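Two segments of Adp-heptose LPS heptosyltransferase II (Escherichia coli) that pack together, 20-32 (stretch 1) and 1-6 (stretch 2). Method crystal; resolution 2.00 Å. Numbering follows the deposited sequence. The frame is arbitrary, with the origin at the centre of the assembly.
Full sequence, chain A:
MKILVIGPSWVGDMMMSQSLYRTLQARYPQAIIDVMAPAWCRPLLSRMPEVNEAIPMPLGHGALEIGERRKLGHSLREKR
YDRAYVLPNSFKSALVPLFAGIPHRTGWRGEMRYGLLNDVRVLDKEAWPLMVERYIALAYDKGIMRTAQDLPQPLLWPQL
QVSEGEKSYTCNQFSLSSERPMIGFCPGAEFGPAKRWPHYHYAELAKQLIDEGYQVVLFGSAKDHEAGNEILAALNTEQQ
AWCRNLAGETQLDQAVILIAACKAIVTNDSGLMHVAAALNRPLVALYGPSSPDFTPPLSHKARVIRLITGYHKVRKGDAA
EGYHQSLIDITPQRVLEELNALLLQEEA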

# COMPACT_ATOMS: atom_id res chain seq x y z
N LEU A 20 -1.25 1.90 -12.64
CA LEU A 20 -1.42 1.26 -13.94
C LEU A 20 -2.89 1.36 -14.35
O LEU A 20 -3.19 1.70 -15.50
CB LEU A 20 -0.98 -0.21 -13.90
CG LEU A 20 -1.34 -1.02 -15.15
CD1 LEU A 20 -0.65 -0.43 -16.38
CD2 LEU A 20 -0.92 -2.48 -14.96
N TYR A 21 -3.80 1.06 -13.43
CA TYR A 21 -5.24 1.11 -13.73
C TYR A 21 -5.66 2.52 -14.12
O TYR A 21 -6.44 2.70 -15.06
CB TYR A 21 -6.08 0.63 -12.53
CG TYR A 21 -5.59 -0.66 -11.89
CD1 TYR A 21 -4.90 -1.61 -12.64
CD2 TYR A 21 -5.78 -0.92 -10.53
CE1 TYR A 21 -4.39 -2.77 -12.06
CE2 TYR A 21 -5.29 -2.08 -9.94
CZ TYR A 21 -4.59 -3.00 -10.71
OH TYR A 21 -4.06 -4.12 -10.14
N ARG A 22 -5.16 3.52 -13.39
CA ARG A 22 -5.48 4.91 -13.70
C ARG A 22 -4.92 5.27 -15.07
O ARG A 22 -5.56 5.98 -15.84
CB ARG A 22 -4.89 5.85 -12.64
CG ARG A 22 -5.56 5.82 -11.27
CD ARG A 22 -5.10 7.00 -10.43
NE ARG A 22 -5.60 8.25 -10.98
CZ ARG A 22 -5.13 9.46 -10.67
NH1 ARG A 22 -4.13 9.59 -9.81
NH2 ARG A 22 -5.68 10.54 -11.21
N THR A 23 -3.72 4.79 -15.37
CA THR A 23 -3.10 5.09 -16.65
C THR A 23 -3.83 4.39 -17.80
O THR A 23 -4.01 4.97 -18.87
CB THR A 23 -1.61 4.70 -16.65
OG1 THR A 23 -0.95 5.37 -15.57
CG2 THR A 23 -0.95 5.11 -17.96
N LEU A 24 -4.28 3.16 -17.57
CA LEU A 24 -4.99 2.41 -18.61
C LEU A 24 -6.28 3.11 -19.03
O LEU A 24 -6.61 3.14 -20.21
CB LEU A 24 -5.31 1.00 -18.12
CG LEU A 24 -4.15 0.01 -18.08
CD1 LEU A 24 -4.57 -1.24 -17.33
CD2 LEU A 24 -3.71 -0.33 -19.49
N GLN A 25 -7.00 3.65 -18.06
CA GLN A 25 -8.24 4.33 -18.34
C GLN A 25 -8.03 5.70 -18.97
O GLN A 25 -8.95 6.28 -19.55
CB GLN A 25 -9.07 4.42 -17.06
CG GLN A 25 -9.48 3.03 -16.57
CD GLN A 25 -10.68 3.05 -15.66
OE1 GLN A 25 -11.45 2.08 -15.60
NE2 GLN A 25 -10.86 4.15 -14.94
N ALA A 26 -6.81 6.22 -18.87
CA ALA A 26 -6.51 7.51 -19.45
C ALA A 26 -5.98 7.33 -20.88
O ALA A 26 -6.05 8.25 -21.69
CB ALA A 26 -5.47 8.23 -18.60
N ARG A 27 -5.44 6.15 -21.18
CA ARG A 27 -4.87 5.88 -22.51
C ARG A 27 -5.76 5.04 -23.41
O ARG A 27 -5.54 4.98 -24.62
CB ARG A 27 -3.51 5.19 -22.37
CG ARG A 27 -2.53 5.90 -21.45
CD ARG A 27 -2.20 7.32 -21.89
NE ARG A 27 -1.63 7.38 -23.23
CZ ARG A 27 -1.02 8.45 -23.73
NH1 ARG A 27 -0.89 9.55 -22.99
NH2 ARG A 27 -0.54 8.43 -24.96
N TYR A 28 -6.77 4.39 -22.83
CA TYR A 28 -7.68 3.54 -23.59
C TYR A 28 -9.14 3.85 -23.30
O TYR A 28 -9.52 4.04 -22.15
CB TYR A 28 -7.43 2.07 -23.28
CG TYR A 28 -6.03 1.61 -23.60
CD1 TYR A 28 -5.69 1.17 -24.88
CD2 TYR A 28 -5.03 1.65 -22.63
CE1 TYR A 28 -4.40 0.78 -25.18
CE2 TYR A 28 -3.73 1.27 -22.93
CZ TYR A 28 -3.42 0.84 -24.20
OH TYR A 28 -2.13 0.49 -24.49
N PRO A 29 -9.96 3.92 -24.36
CA PRO A 29 -11.39 4.20 -24.22
C PRO A 29 -12.12 3.00 -23.65
O PRO A 29 -11.84 1.85 -24.01
CB PRO A 29 -11.81 4.51 -25.66
CG PRO A 29 -10.91 3.60 -26.45
CD PRO A 29 -9.57 3.81 -25.78
N GLN A 30 -13.06 3.27 -22.74
CA GLN A 30 -13.87 2.24 -22.11
C GLN A 30 -13.07 1.02 -21.63
O GLN A 30 -13.37 -0.13 -21.99
CB GLN A 30 -14.97 1.78 -23.06
CG GLN A 30 -15.98 2.86 -23.43
CD GLN A 30 -15.41 3.90 -24.39
OE1 GLN A 30 -15.01 4.99 -23.98
NE2 GLN A 30 -15.39 3.56 -25.68
N ALA A 31 -12.04 1.27 -20.82
CA ALA A 31 -11.22 0.19 -20.30
C ALA A 31 -11.90 -0.42 -19.07
O ALA A 31 -12.09 0.25 -18.06
CB ALA A 31 -9.83 0.72 -19.93
N ILE A 32 -12.28 -1.69 -19.18
CA ILE A 32 -12.92 -2.42 -18.10
C ILE A 32 -11.83 -3.30 -17.50
O ILE A 32 -11.31 -4.21 -18.16
CB ILE A 32 -14.07 -3.32 -18.63
CG1 ILE A 32 -15.09 -2.46 -19.39
CG2 ILE A 32 -14.75 -4.04 -17.48
CD1 ILE A 32 -15.76 -1.40 -18.54
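Stretch 2, residues 1-6: MKILVI

Residues 1-6 run as an extended chain, a β-strand from Lys2 to Ile6, along the helix that ends at Arg27, in roughly the opposite direction, and alongside the segment that follows it. Near its start the strand pairs in parallel with the segment after the helix: Ile32 bridges Lys2, with 5.0 Å between Ile32 CA and Lys2 CA. Further on, the strand passes beside the helix, and the distance between backbones widens to 9.1 Å from Tyr21 CA to Val5 CA, a gap that side chains fill.

Met1, modelled as selenomethionine, points its CA-to-CB bond toward stretch 1, with chi1 in t and chi2 in p. Its CB lies 3.4 Å from Gln30 O and 3.8 Å from Pro29 O, its CG lies 4.3 Å from Ala31 CB, and its terminal CE reaches 3.6 Å from Tyr28 CD1, approaching the ring obliquely. The residue thus lies along the turn through which the chain leaves the helix; Tyr28 is the first residue there to depart from helical phi/psi. The Met1 carbonyl supplies one bond of the bridge, as Ile32 N donates to Met1 O at 2.9 Å with an N-H...O angle of 164°.

Lys2, the bridged residue, makes no backbone hydrogen bond to stretch 1; the two bonds of the bridge are made by Met1 O and Ile3 N. Its side chain shares a sheet face with that of Ile32; chi1 to chi3 are all m, and the folded chain brings Lys2 NZ to 3.4 Å from Ile32 CG2.

Ile3 supplies the other bond from its amide: Ile3 N donates to Ile32 O at 2.8 Å and 165°. The two nearly linear bonds grip Ile32 by its N and O, as expected of a parallel bridge. Ile3 turns its side chain toward stretch 1, chi1 m and chi2 t, so that its CD1 lies 4.2 Å from Ala31 CB and 4.3 Å from Leu24 CD1. One methyl therefore touches both the helix and the segment beyond it.

Leu4 points away and makes no contact with stretch 1, its side chain coming no nearer than 7.3 Å.

With Val5 the alternation of the strand brings a side chain back toward the helix. Val5 CG1 meets the edge of the Tyr21 ring, near its plane, at 3.5 Å from Tyr21 OH and 3.7 Å from Tyr21 CE1. The CA-to-CB bond of Tyr21 points sideways, but the long side chain carries the ring's far end to the strand.

Ile6 again points away, leaving Ile3 and Val5 as the buried apolar contacts of the strand with the helix.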

# COMPACT_ATOMS: atom_id res chain seq x y z
N MSE A 1 -13.04 -2.84 -24.25
CA MSE A 1 -11.63 -3.11 -23.82
C MSE A 1 -11.59 -3.87 -22.50
O MSE A 1 -11.41 -3.27 -21.43
CB MSE A 1 -10.88 -1.78 -23.67
CG MSE A 1 -9.44 -1.94 -23.27
SE MSE A 1 -8.52 -3.07 -24.52
CE MSE A 1 -7.74 -1.68 -25.61
N LYS A 2 -11.76 -5.19 -22.57
CA LYS A 2 -11.75 -6.05 -21.38
C LYS A 2 -10.33 -6.42 -20.98
O LYS A 2 -9.63 -7.12 -21.71
CB LYS A 2 -12.56 -7.33 -21.63
CG LYS A 2 -13.98 -7.10 -22.11
CD LYS A 2 -14.87 -6.48 -21.05
CE LYS A 2 -15.10 -7.41 -19.87
NZ LYS A 2 -16.09 -6.86 -18.90
N ILE A 3 -9.92 -5.97 -19.81
CA ILE A 3 -8.57 -6.23 -19.34
C ILE A 3 -8.54 -7.04 -18.05
O ILE A 3 -9.30 -6.78 -17.12
CB ILE A 3 -7.83 -4.89 -19.11
CG1 ILE A 3 -7.83 -4.08 -20.42
CG2 ILE A 3 -6.42 -5.15 -18.64
CD1 ILE A 3 -7.39 -2.63 -20.25
N LEU A 4 -7.67 -8.04 -18.02
CA LEU A 4 -7.49 -8.87 -16.85
C LEU A 4 -6.12 -8.56 -16.26
O LEU A 4 -5.11 -8.60 -16.96
CB LEU A 4 -7.55 -10.36 -17.21
CG LEU A 4 -7.13 -11.31 -16.07
CD1 LEU A 4 -8.10 -11.19 -14.91
CD2 LEU A 4 -7.09 -12.75 -16.58
N VAL A 5 -6.09 -8.24 -14.97
CA VAL A 5 -4.83 -7.93 -14.32
C VAL A 5 -4.54 -8.92 -13.20
O VAL A 5 -5.40 -9.19 -12.36
CB VAL A 5 -4.85 -6.50 -13.71
CG1 VAL A 5 -3.58 -6.26 -12.90
CG2 VAL A 5 -4.96 -5.47 -14.82
N ILE A 6 -3.34 -9.48 -13.21
CA ILE A 6 -2.93 -10.40 -12.16
C ILE A 6 -2.23 -9.47 -11.18
O ILE A 6 -1.11 -9.03 -11.42
CB ILE A 6 -1.92 -11.45 -12.68
CG1 ILE A 6 -2.51 -12.19 -13.89
CG2 ILE A 6 -1.56 -12.41 -11.56
CD1 ILE A 6 -3.80 -12.94 -13.60